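Local coordinates for protein spindle pole body component (Chaetomium thermophilum, PDB 6L82) that probably binds gamma-tubulin and microtubule minus ends as a gamma-tubulin complex component of the GCP5 type, of which this chain is the N-terminal helical piece, at residues A[64-69]-A[80-85]; A[57-62]-A[98-103]. One frame throughout, in Å; residues are numbered along the deposited sequence.

Interaction 1: residues A[64-69]-A[80-85]; sequences GLEERF and ALRTRL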
# COMPACT_ATOMS: atom_id res chain seq x y z
N GLY A 64 -9.37 -4.15 17.24
CA GLY A 64 -8.57 -5.20 17.85
C GLY A 64 -7.10 -4.83 18.00
O GLY A 64 -6.44 -5.28 18.94
N LEU A 65 -6.57 -4.03 17.07
CA LEU A 65 -5.21 -3.52 17.21
C LEU A 65 -5.08 -2.62 18.44
O LEU A 65 -4.17 -2.80 19.27
CB LEU A 65 -4.80 -2.74 15.95
CG LEU A 65 -3.97 -3.45 14.90
CD1 LEU A 65 -3.75 -2.52 13.70
CD2 LEU A 65 -2.65 -3.91 15.50
N GLU A 66 -5.98 -1.64 18.57
CA GLU A 66 -5.99 -0.80 19.76
C GLU A 66 -6.04 -1.63 21.04
O GLU A 66 -5.27 -1.39 21.97
CB GLU A 66 -7.17 0.17 19.71
CG GLU A 66 -7.15 1.03 18.45
CD GLU A 66 -8.43 1.80 18.19
OE1 GLU A 66 -9.51 1.39 18.69
OE2 GLU A 66 -8.37 2.79 17.44
N GLU A 67 -6.92 -2.63 21.08
CA GLU A 67 -6.98 -3.50 22.26
C GLU A 67 -5.66 -4.21 22.47
O GLU A 67 -5.17 -4.31 23.60
CB GLU A 67 -8.09 -4.55 22.10
CG GLU A 67 -9.42 -4.18 22.71
CD GLU A 67 -10.49 -5.24 22.49
OE2 GLU A 67 -11.41 -5.01 21.68
N ARG A 68 -5.05 -4.73 21.39
CA ARG A 68 -3.82 -5.48 21.56
C ARG A 68 -2.69 -4.58 22.05
O ARG A 68 -1.91 -4.97 22.92
CB ARG A 68 -3.42 -6.16 20.26
CG ARG A 68 -1.95 -6.56 20.25
CD ARG A 68 -1.73 -7.91 19.63
NE ARG A 68 -2.05 -7.92 18.21
CZ ARG A 68 -1.20 -7.60 17.25
NH1 ARG A 68 0.04 -7.23 17.56
NH2 ARG A 68 -1.58 -7.67 15.98
N PHE A 69 -2.57 -3.38 21.49
CA PHE A 69 -1.56 -2.44 21.97
C PHE A 69 -1.66 -2.23 23.48
O PHE A 69 -0.65 -2.20 24.18
CB PHE A 69 -1.71 -1.11 21.25
CG PHE A 69 -1.32 -1.15 19.81
CD1 PHE A 69 -0.36 -2.05 19.36
CD2 PHE A 69 -1.92 -0.30 18.89
CE1 PHE A 69 -0.01 -2.09 18.02
CE2 PHE A 69 -1.57 -0.33 17.56
CZ PHE A 69 -0.61 -1.23 17.12
N ALA A 80 -2.77 6.89 20.02
CA ALA A 80 -2.36 7.41 18.72
C ALA A 80 -3.28 6.92 17.61
O ALA A 80 -3.84 7.73 16.85
CB ALA A 80 -0.92 6.98 18.42
N LEU A 81 -3.44 5.60 17.50
CA LEU A 81 -4.25 5.02 16.44
C LEU A 81 -5.67 5.53 16.52
O LEU A 81 -6.24 6.00 15.53
CB LEU A 81 -4.25 3.49 16.53
CG LEU A 81 -5.00 2.76 15.41
CD1 LEU A 81 -4.52 3.23 14.05
CD2 LEU A 81 -4.85 1.24 15.54
N ARG A 82 -6.26 5.46 17.71
CA ARG A 82 -7.64 5.91 17.89
C ARG A 82 -7.80 7.38 17.50
O ARG A 82 -8.79 7.74 16.84
CB ARG A 82 -8.07 5.66 19.34
CG ARG A 82 -9.43 6.20 19.70
CD ARG A 82 -9.64 6.25 21.22
NE ARG A 82 -9.53 7.61 21.74
CZ ARG A 82 -8.64 8.01 22.65
NH1 ARG A 82 -7.77 7.15 23.17
NH2 ARG A 82 -8.62 9.28 23.04
N THR A 83 -6.85 8.24 17.88
CA THR A 83 -6.99 9.67 17.56
C THR A 83 -6.64 10.00 16.11
O THR A 83 -7.22 10.93 15.55
CB THR A 83 -6.14 10.54 18.50
OG1 THR A 83 -4.79 10.07 18.51
CG2 THR A 83 -6.70 10.54 19.93
N ARG A 84 -5.70 9.29 15.49
CA ARG A 84 -5.51 9.55 14.06
C ARG A 84 -6.78 9.20 13.30
O ARG A 84 -7.21 9.96 12.44
CB ARG A 84 -4.32 8.78 13.47
CG ARG A 84 -2.97 8.71 14.19
CD ARG A 84 -2.36 9.99 14.64
NE ARG A 84 -3.04 10.60 15.76
CZ ARG A 84 -2.98 11.91 15.96
NH1 ARG A 84 -2.31 12.65 15.08
NH2 ARG A 84 -3.61 12.50 16.99
N LEU A 85 -7.42 8.07 13.65
CA LEU A 85 -8.68 7.71 13.00
C LEU A 85 -9.76 8.75 13.27
O LEU A 85 -10.62 9.00 12.42
CB LEU A 85 -9.16 6.34 13.45
CG LEU A 85 -8.24 5.16 13.22
CD1 LEU A 85 -8.72 3.90 13.91
CD2 LEU A 85 -8.16 4.92 11.74
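Leu81 and Glu66 meet where helices 55-71 and 75-88 pack as an antiparallel helical hairpin, their local axes 10.0 Å apart at 150°. Methyl CD2 of Leu81 is the shared apolar contact. CD2 of Leu81 lies 3.7 Å from CG of Glu66. The same CD2 of Leu81 is 4.0 Å from CB of Leu65. Obliquely, CE2 of Phe69 approaches CD2 of Leu81 at 4.2 Å. In Leu81, CG stands anti to the backbone N (chi1 -176°), beside the carbonyl carbon, and from there the methyl reaches helix 55-71. Its side chain crosses those of Glu66 and Phe69 at about a right angle. The extended Glu66 chain carries its carboxylate across to helix 75-88, where OE2 sits 3.2 Å from CA of Arg82 and 3.5 Å from CB of the same residue. The charged ends do not meet: the Arg82 guanidinium leads away and forms a salt bridge with Asp79. An alanine in place of Glu66 would probably leave CD2 of Leu81 and CB of Arg82 less covered and open a gap between the helices. Further out, Phe69 also packs on Leu77 and Ala78. The same OE2 of Glu66 also lies 3.7 Å from CD1 of Leu85.

Interaction 2: residues A[57-62]-A[98-103]; sequences EVQDRL and ELLHLL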
# COMPACT_ATOMS: atom_id res chain seq x y z
N GLU A 57 -15.35 -4.72 8.78
CA GLU A 57 -14.16 -5.51 9.08
C GLU A 57 -12.95 -4.63 9.34
O GLU A 57 -12.20 -4.85 10.31
CB GLU A 57 -13.88 -6.50 7.94
CG GLU A 57 -12.69 -7.43 8.16
CD GLU A 57 -12.86 -8.37 9.36
OE1 GLU A 57 -11.88 -9.06 9.71
OE2 GLU A 57 -13.96 -8.43 9.95
N VAL A 58 -12.73 -3.63 8.48
CA VAL A 58 -11.61 -2.70 8.66
C VAL A 58 -11.66 -2.08 10.05
O VAL A 58 -10.65 -2.00 10.75
CB VAL A 58 -11.63 -1.62 7.57
CG1 VAL A 58 -10.74 -0.45 7.97
CG2 VAL A 58 -11.22 -2.19 6.20
N GLN A 59 -12.84 -1.63 10.47
CA GLN A 59 -12.92 -0.96 11.77
C GLN A 59 -12.75 -1.95 12.90
O GLN A 59 -12.13 -1.63 13.93
CB GLN A 59 -14.24 -0.19 11.92
CG GLN A 59 -14.45 0.93 10.90
CD GLN A 59 -13.53 2.14 11.10
OE1 GLN A 59 -13.15 2.46 12.23
NE2 GLN A 59 -13.19 2.83 10.00
N ASP A 60 -13.26 -3.17 12.72
CA ASP A 60 -13.07 -4.21 13.73
C ASP A 60 -11.60 -4.58 13.86
O ASP A 60 -11.10 -4.78 14.97
CB ASP A 60 -13.92 -5.43 13.38
CG ASP A 60 -13.93 -6.48 14.49
OD1 ASP A 60 -14.58 -6.24 15.53
OD2 ASP A 60 -13.30 -7.54 14.31
N ARG A 61 -10.86 -4.63 12.75
CA ARG A 61 -9.44 -4.95 12.86
C ARG A 61 -8.68 -3.79 13.50
O ARG A 61 -7.72 -4.01 14.24
CB ARG A 61 -8.85 -5.30 11.50
CG ARG A 61 -9.29 -6.65 10.92
CD ARG A 61 -8.90 -6.80 9.42
NE ARG A 61 -7.46 -7.01 9.21
CZ ARG A 61 -6.89 -7.24 8.03
NH1 ARG A 61 -7.63 -7.29 6.92
NH2 ARG A 61 -5.58 -7.42 7.94
N LEU A 62 -9.09 -2.56 13.22
CA LEU A 62 -8.46 -1.43 13.89
C LEU A 62 -8.80 -1.41 15.38
O LEU A 62 -7.97 -1.04 16.21
CB LEU A 62 -8.87 -0.13 13.21
CG LEU A 62 -8.43 0.02 11.75
CD1 LEU A 62 -9.11 1.22 11.12
CD2 LEU A 62 -6.92 0.16 11.64
N GLU A 98 -10.71 1.49 1.86
CA GLU A 98 -9.79 0.70 1.06
C GLU A 98 -8.35 0.98 1.45
O GLU A 98 -7.52 0.07 1.52
CB GLU A 98 -9.98 0.98 -0.43
CG GLU A 98 -11.38 0.76 -0.97
CD GLU A 98 -11.41 0.79 -2.51
OE1 GLU A 98 -10.42 0.38 -3.14
OE2 GLU A 98 -12.42 1.25 -3.07
N LEU A 99 -8.03 2.25 1.69
CA LEU A 99 -6.66 2.61 2.03
C LEU A 99 -6.27 2.04 3.38
O LEU A 99 -5.14 1.57 3.56
CB LEU A 99 -6.50 4.13 2.02
CG LEU A 99 -6.63 4.71 0.61
CD1 LEU A 99 -6.86 6.22 0.61
CD2 LEU A 99 -5.37 4.33 -0.19
N LEU A 100 -7.20 2.07 4.34
CA LEU A 100 -6.90 1.47 5.63
C LEU A 100 -6.78 -0.04 5.49
O LEU A 100 -5.91 -0.66 6.12
CB LEU A 100 -7.96 1.85 6.67
CG LEU A 100 -8.26 3.31 6.98
CD1 LEU A 100 -9.62 3.51 7.68
CD2 LEU A 100 -7.12 3.88 7.82
N HIS A 101 -7.63 -0.64 4.65
CA HIS A 101 -7.50 -2.06 4.36
C HIS A 101 -6.11 -2.40 3.86
O HIS A 101 -5.50 -3.38 4.31
CB HIS A 101 -8.54 -2.49 3.33
CG HIS A 101 -8.60 -3.97 3.12
ND1 HIS A 101 -9.41 -4.55 2.17
CD2 HIS A 101 -7.94 -4.98 3.72
CE1 HIS A 101 -9.27 -5.86 2.22
NE2 HIS A 101 -8.38 -6.15 3.16
N LEU A 102 -5.59 -1.58 2.94
CA LEU A 102 -4.24 -1.76 2.44
C LEU A 102 -3.22 -1.69 3.57
O LEU A 102 -2.31 -2.52 3.64
CB LEU A 102 -3.93 -0.68 1.38
CG LEU A 102 -2.47 -0.61 0.92
CD1 LEU A 102 -2.09 -1.87 0.13
CD2 LEU A 102 -2.19 0.65 0.11
N LEU A 103 -3.37 -0.71 4.48
CA LEU A 103 -2.43 -0.61 5.60
C LEU A 103 -2.58 -1.80 6.55
O LEU A 103 -1.58 -2.35 7.03
CB LEU A 103 -2.61 0.70 6.37
CG LEU A 103 -2.52 1.99 5.53
CD1 LEU A 103 -2.69 3.23 6.39
CD2 LEU A 103 -1.21 2.04 4.72
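Val58 pushes both of its methyl groups against helix 96-106, giving this helix-helix packing its apolar centre. CG1 of Val58, anti to the backbone N (chi1 164°), rests 3.8 Å from CB of Leu100, while CG2 lies 3.9 Å from CB of His101. The valine therefore addresses two successive residues of the opposing helix and crosses both side chains at about a right angle. One turn further along, CD1 of Leu62 comes within 4.2 Å of CD1 of Leu100, so the leucine tip is met by Val58 and Leu62 together. Gln59 adds a peripheral contact: its NE2 lies 4.3 Å from CD1 of Leu100.

The polar side chains meet without bonding to each other. Arg61 brings NH1 to 4.0 Å from CD2 of His101, and the guanidinium and imidazole planes are turned 76° apart. The charge of Arg61 is instead paired with Glu105, further along helix 96-106, which ties the arginine to that helix and holds NH1 beside the imidazole.

The local helix axes run 9.9 Å apart at 45°, with Val58 and His101 nearest in the backbone. Leu104 of helix 96-106 also packs on Val58, Arg61 and Leu62. From helix 75-88, Leu85 packs on Leu62 and Leu88 on Leu100, so three helices converge here.

Overall arrangement
Helix 55-71 takes part in both contacts, using its later turns for helix 75-88 in interaction 1 and earlier ones for helix 96-106 in interaction 2. Their centres lie about 12 Å apart, and the two are joined by packing of Leu85 CD2 on Leu62 CD1 at 3.9 Å. Interaction 2 is nearer the centre of the chain, about 9 Å against about 17 Å between centres, although each is only partly buried. In the outer, antiparallel contact a glutamate chain covers much of the surface beside Leu81, whereas Val58, Leu100 and His101 carry most of the inner one, with Leu62 adding to it. Arg82 pairs within its own helix, while Arg61 pairs across to helix 96-106.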